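PDB 1OMO: alanine dehydrogenase from Archaeoglobus fulgidus, which catalyses the reversible NAD(+)-dependent oxidative deamination of L-alanine to pyruvate, working as a homodimer that cannot use NADP(+) in place of NAD(+). Local coordinates for residues A[9-14]-A[302-307]; A[81-86]-A[99-104]. All coordinates share one frame; numbering follows the deposited sequence.

Contact 1 (A[9-14]-A[302-307]); sequences EEVESL and KVVYEN
Helix 8-12 and the residues after it meet the long helix 294-311 in the two-domain subunit of this mu-crystallin relative, with V11 and L14 set against V304 and N307. V304 carries the apolar half of the contact. Its CG1 and CG2 both face V11, the closest approach being V11 CG1 to V304 CG2 at 3.8 Å. V304 CG1 also reaches L14 CD2, at 3.9 Å, and both V11 and L14 cross the V304 side chain at about a right angle. The isobutyl group of L14 lies over the backbone of the long helix as well, its CG 3.8 Å from V304 O. S13 OG and S13 N both bond to E10 O as the chain leads from helix 8-12 to L14. The long helix uses this flank to pack beside strand 3-6 of the mixed sheet, for L6 touches V11, L14 and V304 alike. One polar bond joins the segments: N307 ND2 donates to L14 O over 2.7 Å, nearly straight at 171°. N307 CG stands anti to the carbonyl carbon and beside the backbone N (chi1 -79°), the position from which the amide meets L14 O, which lies in the amide plane. ND2 also bonds to E19 OE2 from the neighbouring helix 17-32. An alanine in place of N307 would probably leave L14 O without this donor and E19 OE2 without this amide partner.

Contact 2 (A[81-86]-A[99-104]); sequences VMALMI and MDATYT
T102 OG1 accepts from A83 N at 2.9 Å, where strand 83-88 runs antiparallel to strand 95-100 and helix 102-120 begins. T102 CG2 lies 3.5 Å from V81 O, two residues earlier in the chain than A83. A101, at the N-cap position, donates its N-H to A83 O from above the carbonyl plane; beyond it M85 and M99 form a hydrogen-bonded antiparallel pair, each N-H bonding to the other's O. L84 and D100 make the non-hydrogen-bonded pair next to it, and L84 CD2 reaches back to 3.6 Å from M99 O. On the sheet face that carries M85 and M99, the two side chains lie side by side and point the same way. M99 CG, held between its own backbone N and carbonyl carbon (chi1 47°), is the atom that meets M85 CB, at 3.7 Å. A101 CB lies against A83 CB and M85 CB.

What positions T102 is D100. Its OD1 accepts the T102 hydroxyl on the syn lone pair, with OG1 2.8 Å from D100 OD1, and, from above the carboxylate plane, T102 N, which makes an Asx turn; D100 OD2 takes Y103 N at 3.3 Å. Farther out, M85 and A101 touch K65, the probable proton donor/acceptor of the active site, and F320 of the second subunit packs on D100 and T102. Because the T102 hydroxyl gives its proton to OD1, its oxygen is left to accept from A83 N; the carboxylate thus fixes the hydroxyl's rotation, and its negative charge probably strengthens the oxygen as an acceptor and interacts favourably with the N-terminal end of helix 102-120.

Contacts 1 and 2, whose centres lie 11 Å apart, pack on each other and occupy the same side of the subunit. Helix 8-12 rests on the start of helix 102-120, with V11 CG1 3.5 Å from T104 CG2 and E12 CG 3.5 Å from Y103 CG. The long helix reaches the hairpin separately, through V304 CG1 at 3.7 Å from M99 SD. V11 and V304 therefore each serve both contacts. Their distances from the active site differ: the A101 side chain of contact 2 is about 4 Å from that of K65, whereas in contact 1 the V11 side chain is about 11 Å from that of K65. The V81 side chain is about 6 Å from the bound NAD.

Contact 1 (A[9-14]-A[302-307])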
ATOM      1  N   GLU A   9     -16.163 -14.991  -7.414  1.00 27.36           N
ATOM      2  CA  GLU A   9     -16.690 -16.262  -7.893  1.00 29.92           C
ATOM      3  C   GLU A   9     -15.619 -16.988  -8.698  1.00 28.99           C
ATOM      4  O   GLU A   9     -15.442 -18.191  -8.546  1.00 30.43           O
ATOM      5  CB  GLU A   9     -17.952 -16.039  -8.745  1.00 33.76           C
ATOM      6  CG  GLU A   9     -18.604 -17.318  -9.281  1.00 42.64           C
ATOM      7  CD  GLU A   9     -20.140 -17.220  -9.454  1.00 47.08           C
ATOM      8  OE1 GLU A   9     -20.635 -16.261 -10.107  1.00 47.47           O
ATOM      9  OE2 GLU A   9     -20.849 -18.123  -8.935  1.00 48.98           O
ATOM     10  N   GLU A  10     -14.886 -16.262  -9.537  1.00 26.95           N
ATOM     11  CA  GLU A  10     -13.837 -16.881 -10.346  1.00 27.09           C
ATOM     12  C   GLU A  10     -12.711 -17.368  -9.458  1.00 26.31           C
ATOM     13  O   GLU A  10     -12.342 -18.546  -9.534  1.00 26.18           O
ATOM     14  CB  GLU A  10     -13.284 -15.906 -11.405  1.00 27.34           C
ATOM     15  CG  GLU A  10     -14.248 -15.685 -12.580  1.00 30.06           C
ATOM     16  CD  GLU A  10     -13.962 -14.430 -13.406  1.00 29.77           C
ATOM     17  OE1 GLU A  10     -14.471 -14.338 -14.544  1.00 32.62           O
ATOM     18  OE2 GLU A  10     -13.240 -13.535 -12.927  1.00 29.87           O
ATOM     19  N   VAL A  11     -12.180 -16.485  -8.605  1.00 23.62           N
ATOM     20  CA  VAL A  11     -11.084 -16.881  -7.725  1.00 22.72           C
ATOM     21  C   VAL A  11     -11.408 -18.141  -6.901  1.00 24.23           C
ATOM     22  O   VAL A  11     -10.539 -18.998  -6.758  1.00 24.63           O
ATOM     23  CB  VAL A  11     -10.674 -15.734  -6.793  1.00 21.34           C
ATOM     24  CG1 VAL A  11      -9.619 -16.206  -5.770  1.00 16.72           C
ATOM     25  CG2 VAL A  11     -10.130 -14.604  -7.624  1.00 22.68           C
ATOM     26  N   GLU A  12     -12.651 -18.254  -6.407  1.00 23.88           N
ATOM     27  CA  GLU A  12     -13.100 -19.404  -5.616  1.00 26.75           C
ATOM     28  C   GLU A  12     -12.910 -20.722  -6.334  1.00 28.05           C
ATOM     29  O   GLU A  12     -12.677 -21.751  -5.705  1.00 27.68           O
ATOM     30  CB  GLU A  12     -14.579 -19.255  -5.203  1.00 26.85           C
ATOM     31  CG  GLU A  12     -14.774 -18.138  -4.162  1.00 29.01           C
ATOM     32  CD  GLU A  12     -16.157 -18.093  -3.539  1.00 28.96           C
ATOM     33  OE1 GLU A  12     -16.957 -19.023  -3.763  1.00 28.93           O
ATOM     34  OE2 GLU A  12     -16.425 -17.120  -2.801  1.00 28.10           O
ATOM     35  N   SER A  13     -12.977 -20.688  -7.656  1.00 28.14           N
ATOM     36  CA  SER A  13     -12.809 -21.903  -8.423  1.00 29.84           C
ATOM     37  C   SER A  13     -11.368 -22.072  -8.908  1.00 30.78           C
ATOM     38  O   SER A  13     -11.097 -22.947  -9.742  1.00 32.30           O
ATOM     39  CB  SER A  13     -13.730 -21.885  -9.649  1.00 29.50           C
ATOM     40  OG  SER A  13     -13.233 -21.019 -10.680  1.00 27.83           O
ATOM     41  N   LEU A  14     -10.448 -21.259  -8.394  1.00 29.69           N
ATOM     42  CA  LEU A  14      -9.059 -21.310  -8.856  1.00 29.43           C
ATOM     43  C   LEU A  14      -7.988 -21.774  -7.875  1.00 30.12           C
ATOM     44  O   LEU A  14      -6.813 -21.803  -8.232  1.00 30.13           O
ATOM     45  CB  LEU A  14      -8.660 -19.937  -9.425  1.00 29.87           C
ATOM     46  CG  LEU A  14      -8.738 -19.667 -10.939  1.00 30.57           C
ATOM     47  CD1 LEU A  14      -9.713 -20.598 -11.576  1.00 30.68           C
ATOM     48  CD2 LEU A  14      -9.103 -18.206 -11.210  1.00 31.28           C
ATOM     49  N   LYS A 302      -0.535 -15.923  -6.446  1.00 23.01           N
ATOM     50  CA  LYS A 302       0.268 -16.503  -7.520  1.00 24.36           C
ATOM     51  C   LYS A 302      -0.389 -17.790  -8.040  1.00 25.29           C
ATOM     52  O   LYS A 302      -0.399 -18.064  -9.248  1.00 25.94           O
ATOM     53  CB  LYS A 302       1.681 -16.833  -7.042  1.00 24.75           C
ATOM     54  CG  LYS A 302       2.251 -18.035  -7.832  1.00 24.27           C
ATOM     55  CD  LYS A 302       3.736 -18.248  -7.650  1.00 25.32           C
ATOM     56  CE  LYS A 302       4.256 -19.331  -8.612  1.00 26.28           C
ATOM     57  NZ  LYS A 302       5.735 -19.318  -8.661  1.00 28.78           N
ATOM     58  N   VAL A 303      -0.926 -18.592  -7.130  1.00 24.91           N
ATOM     59  CA  VAL A 303      -1.567 -19.834  -7.533  1.00 23.75           C
ATOM     60  C   VAL A 303      -2.849 -19.587  -8.308  1.00 24.54           C
ATOM     61  O   VAL A 303      -3.131 -20.287  -9.276  1.00 24.12           O
ATOM     62  CB  VAL A 303      -1.865 -20.700  -6.318  1.00 24.59           C
ATOM     63  CG1 VAL A 303      -2.824 -21.826  -6.703  1.00 25.14           C
ATOM     64  CG2 VAL A 303      -0.561 -21.272  -5.774  1.00 22.42           C
ATOM     65  N   VAL A 304      -3.635 -18.610  -7.862  1.00 23.85           N
ATOM     66  CA  VAL A 304      -4.882 -18.246  -8.526  1.00 22.81           C
ATOM     67  C   VAL A 304      -4.586 -17.707  -9.924  1.00 23.81           C
ATOM     68  O   VAL A 304      -5.312 -18.001 -10.895  1.00 22.52           O
ATOM     69  CB  VAL A 304      -5.622 -17.123  -7.757  1.00 23.27           C
ATOM     70  CG1 VAL A 304      -6.711 -16.496  -8.638  1.00 21.99           C
ATOM     71  CG2 VAL A 304      -6.225 -17.678  -6.478  1.00 24.16           C
ATOM     72  N   TYR A 305      -3.533 -16.893 -10.030  1.00 23.76           N
ATOM     73  CA  TYR A 305      -3.203 -16.305 -11.331  1.00 25.82           C
ATOM     74  C   TYR A 305      -2.784 -17.373 -12.363  1.00 25.49           C
ATOM     75  O   TYR A 305      -3.297 -17.390 -13.468  1.00 26.27           O
ATOM     76  CB  TYR A 305      -2.115 -15.215 -11.189  1.00 25.05           C
ATOM     77  CG  TYR A 305      -1.661 -14.614 -12.515  1.00 25.01           C
ATOM     78  CD1 TYR A 305      -0.380 -14.852 -12.999  1.00 24.67           C
ATOM     79  CD2 TYR A 305      -2.534 -13.859 -13.310  1.00 24.53           C
ATOM     80  CE1 TYR A 305       0.038 -14.362 -14.252  1.00 25.54           C
ATOM     81  CE2 TYR A 305      -2.129 -13.365 -14.557  1.00 25.07           C
ATOM     82  CZ  TYR A 305      -0.836 -13.626 -15.022  1.00 24.28           C
ATOM     83  OH  TYR A 305      -0.423 -13.160 -16.237  1.00 24.75           O
ATOM     84  N   GLU A 306      -1.883 -18.270 -11.994  1.00 26.41           N
ATOM     85  CA  GLU A 306      -1.431 -19.311 -12.909  1.00 28.23           C
ATOM     86  C   GLU A 306      -2.555 -20.285 -13.212  1.00 29.57           C
ATOM     87  O   GLU A 306      -2.667 -20.763 -14.335  1.00 31.98           O
ATOM     88  CB  GLU A 306      -0.195 -20.020 -12.329  1.00 28.09           C
ATOM     89  CG  GLU A 306       0.992 -19.058 -12.246  1.00 27.59           C
ATOM     90  CD  GLU A 306       2.215 -19.619 -11.571  1.00 27.45           C
ATOM     91  OE1 GLU A 306       3.242 -18.919 -11.536  1.00 26.91           O
ATOM     92  OE2 GLU A 306       2.164 -20.755 -11.067  1.00 32.06           O
ATOM     93  N   ASN A 307      -3.410 -20.580 -12.242  1.00 28.55           N
ATOM     94  CA  ASN A 307      -4.498 -21.483 -12.549  1.00 26.51           C
ATOM     95  C   ASN A 307      -5.494 -20.783 -13.449  1.00 27.07           C
ATOM     96  O   ASN A 307      -6.227 -21.428 -14.183  1.00 27.22           O
ATOM     97  CB  ASN A 307      -5.203 -21.950 -11.290  1.00 25.67           C
ATOM     98  CG  ASN A 307      -4.452 -23.047 -10.584  1.00 23.97           C
ATOM     99  OD1 ASN A 307      -3.624 -23.720 -11.183  1.00 25.94           O
ATOM    100  ND2 ASN A 307      -4.747 -23.246  -9.313  1.00 23.75           N
TER

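Contact 2 (A[81-86]-A[99-104])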
ATOM      1  N   VAL A  81     -15.623  -7.068   5.313  1.00 27.65           N
ATOM      2  CA  VAL A  81     -14.294  -7.123   4.733  1.00 26.07           C
ATOM      3  C   VAL A  81     -14.376  -7.377   3.229  1.00 25.87           C
ATOM      4  O   VAL A  81     -15.038  -8.319   2.775  1.00 26.16           O
ATOM      5  CB  VAL A  81     -13.515  -8.282   5.389  1.00 26.27           C
ATOM      6  CG1 VAL A  81     -12.089  -8.356   4.895  1.00 26.24           C
ATOM      7  CG2 VAL A  81     -13.548  -8.117   6.889  1.00 27.72           C
ATOM      8  N   MET A  82     -13.717  -6.516   2.461  1.00 24.14           N
ATOM      9  CA  MET A  82     -13.632  -6.655   1.016  1.00 21.52           C
ATOM     10  C   MET A  82     -12.139  -6.440   0.756  1.00 20.04           C
ATOM     11  O   MET A  82     -11.491  -5.613   1.407  1.00 17.90           O
ATOM     12  CB  MET A  82     -14.467  -5.594   0.308  1.00 22.57           C
ATOM     13  CG  MET A  82     -15.973  -5.868   0.288  1.00 25.66           C
ATOM     14  SD  MET A  82     -16.913  -4.372  -0.194  1.00 31.43           S
ATOM     15  CE  MET A  82     -16.875  -3.523   1.377  1.00 28.32           C
ATOM     16  N   ALA A  83     -11.560  -7.231  -0.139  1.00 17.96           N
ATOM     17  CA  ALA A  83     -10.145  -7.052  -0.435  1.00 17.54           C
ATOM     18  C   ALA A  83      -9.843  -7.247  -1.902  1.00 17.26           C
ATOM     19  O   ALA A  83     -10.484  -8.063  -2.584  1.00 16.73           O
ATOM     20  CB  ALA A  83      -9.263  -7.987   0.422  1.00 12.64           C
ATOM     21  N   LEU A  84      -8.867  -6.469  -2.368  1.00 16.61           N
ATOM     22  CA  LEU A  84      -8.409  -6.496  -3.742  1.00 15.75           C
ATOM     23  C   LEU A  84      -6.909  -6.641  -3.725  1.00 15.04           C
ATOM     24  O   LEU A  84      -6.223  -5.961  -2.946  1.00 16.85           O
ATOM     25  CB  LEU A  84      -8.741  -5.204  -4.461  1.00 11.87           C
ATOM     26  CG  LEU A  84     -10.176  -4.966  -4.884  1.00 11.53           C
ATOM     27  CD1 LEU A  84     -10.249  -3.627  -5.673  1.00  9.56           C
ATOM     28  CD2 LEU A  84     -10.663  -6.159  -5.709  1.00  9.69           C
ATOM     29  N   MET A  85      -6.417  -7.511  -4.604  1.00 15.20           N
ATOM     30  CA  MET A  85      -4.996  -7.783  -4.764  1.00 14.90           C
ATOM     31  C   MET A  85      -4.569  -7.395  -6.178  1.00 16.48           C
ATOM     32  O   MET A  85      -5.222  -7.768  -7.175  1.00 14.77           O
ATOM     33  CB  MET A  85      -4.722  -9.284  -4.558  1.00 17.45           C
ATOM     34  CG  MET A  85      -3.372  -9.825  -5.136  1.00 16.48           C
ATOM     35  SD  MET A  85      -1.918  -9.084  -4.341  1.00 21.11           S
ATOM     36  CE  MET A  85      -1.869 -10.117  -2.811  1.00 18.47           C
ATOM     37  N   ILE A  86      -3.492  -6.622  -6.250  1.00 16.46           N
ATOM     38  CA  ILE A  86      -2.905  -6.245  -7.522  1.00 15.94           C
ATOM     39  C   ILE A  86      -1.628  -7.113  -7.552  1.00 17.73           C
ATOM     40  O   ILE A  86      -0.777  -7.018  -6.658  1.00 19.69           O
ATOM     41  CB  ILE A  86      -2.516  -4.743  -7.611  1.00 14.37           C
ATOM     42  CG1 ILE A  86      -3.754  -3.834  -7.463  1.00 10.84           C
ATOM     43  CG2 ILE A  86      -1.849  -4.506  -8.977  1.00 10.56           C
ATOM     44  CD1 ILE A  86      -3.469  -2.338  -7.255  1.00  9.20           C
ATOM     45  N   MET A  99      -7.354  -8.926  -8.671  1.00 21.18           N
ATOM     46  CA  MET A  99      -8.286  -9.979  -8.228  1.00 19.31           C
ATOM     47  C   MET A  99      -8.966  -9.722  -6.894  1.00 17.58           C
ATOM     48  O   MET A  99      -8.494  -8.956  -6.052  1.00 16.83           O
ATOM     49  CB  MET A  99      -7.594 -11.309  -7.945  1.00 22.35           C
ATOM     50  CG  MET A  99      -6.356 -11.393  -7.146  1.00 30.22           C
ATOM     51  SD  MET A  99      -5.805 -13.130  -7.397  1.00 27.44           S
ATOM     52  CE  MET A  99      -4.898 -12.823  -8.887  1.00 33.61           C
ATOM     53  N   ASP A 100     -10.042 -10.456  -6.680  1.00 16.72           N
ATOM     54  CA  ASP A 100     -10.722 -10.406  -5.411  1.00 17.94           C
ATOM     55  C   ASP A 100      -9.792 -11.158  -4.466  1.00 18.20           C
ATOM     56  O   ASP A 100      -9.274 -12.232  -4.803  1.00 21.02           O
ATOM     57  CB  ASP A 100     -12.042 -11.178  -5.429  1.00 16.50           C
ATOM     58  CG  ASP A 100     -12.540 -11.475  -4.008  1.00 17.70           C
ATOM     59  OD1 ASP A 100     -12.691 -10.517  -3.254  1.00 20.70           O
ATOM     60  OD2 ASP A 100     -12.766 -12.636  -3.628  1.00 15.74           O
ATOM     61  N   ALA A 101      -9.557 -10.601  -3.299  1.00 16.29           N
ATOM     62  CA  ALA A 101      -8.743 -11.289  -2.310  1.00 17.64           C
ATOM     63  C   ALA A 101      -9.636 -11.488  -1.064  1.00 16.88           C
ATOM     64  O   ALA A 101      -9.133 -11.804   0.022  1.00 17.62           O
ATOM     65  CB  ALA A 101      -7.492 -10.470  -1.961  1.00 11.49           C
ATOM     66  N   THR A 102     -10.954 -11.321  -1.224  1.00 17.97           N
ATOM     67  CA  THR A 102     -11.841 -11.450  -0.062  1.00 18.39           C
ATOM     68  C   THR A 102     -11.871 -12.903   0.347  1.00 18.50           C
ATOM     69  O   THR A 102     -11.602 -13.252   1.481  1.00 19.25           O
ATOM     70  CB  THR A 102     -13.285 -10.952  -0.343  1.00 19.23           C
ATOM     71  OG1 THR A 102     -13.261  -9.561  -0.690  1.00 19.53           O
ATOM     72  CG2 THR A 102     -14.174 -11.118   0.928  1.00 19.95           C
ATOM     73  N   TYR A 103     -12.159 -13.760  -0.608  1.00 17.61           N
ATOM     74  CA  TYR A 103     -12.194 -15.165  -0.317  1.00 17.66           C
ATOM     75  C   TYR A 103     -10.836 -15.748   0.035  1.00 17.20           C
ATOM     76  O   TYR A 103     -10.735 -16.543   0.965  1.00 16.36           O
ATOM     77  CB  TYR A 103     -12.778 -15.900  -1.510  1.00 17.62           C
ATOM     78  CG  TYR A 103     -12.713 -17.406  -1.427  1.00 19.97           C
ATOM     79  CD1 TYR A 103     -11.768 -18.120  -2.163  1.00 19.84           C
ATOM     80  CD2 TYR A 103     -13.646 -18.127  -0.672  1.00 18.90           C
ATOM     81  CE1 TYR A 103     -11.759 -19.513  -2.160  1.00 18.13           C
ATOM     82  CE2 TYR A 103     -13.637 -19.501  -0.665  1.00 18.62           C
ATOM     83  CZ  TYR A 103     -12.690 -20.183  -1.411  1.00 17.74           C
ATOM     84  OH  TYR A 103     -12.662 -21.552  -1.384  1.00 20.26           O
ATOM     85  N   THR A 104      -9.783 -15.360  -0.688  1.00 15.83           N
ATOM     86  CA  THR A 104      -8.487 -15.947  -0.413  1.00 14.80           C
ATOM     87  C   THR A 104      -7.903 -15.486   0.888  1.00 15.76           C
ATOM     88  O   THR A 104      -6.965 -16.088   1.381  1.00 17.76           O
ATOM     89  CB  THR A 104      -7.436 -15.717  -1.563  1.00 14.31           C
ATOM     90  OG1 THR A 104      -7.332 -14.320  -1.886  1.00 12.67           O
ATOM     91  CG2 THR A 104      -7.820 -16.542  -2.816  1.00 12.08           C
TER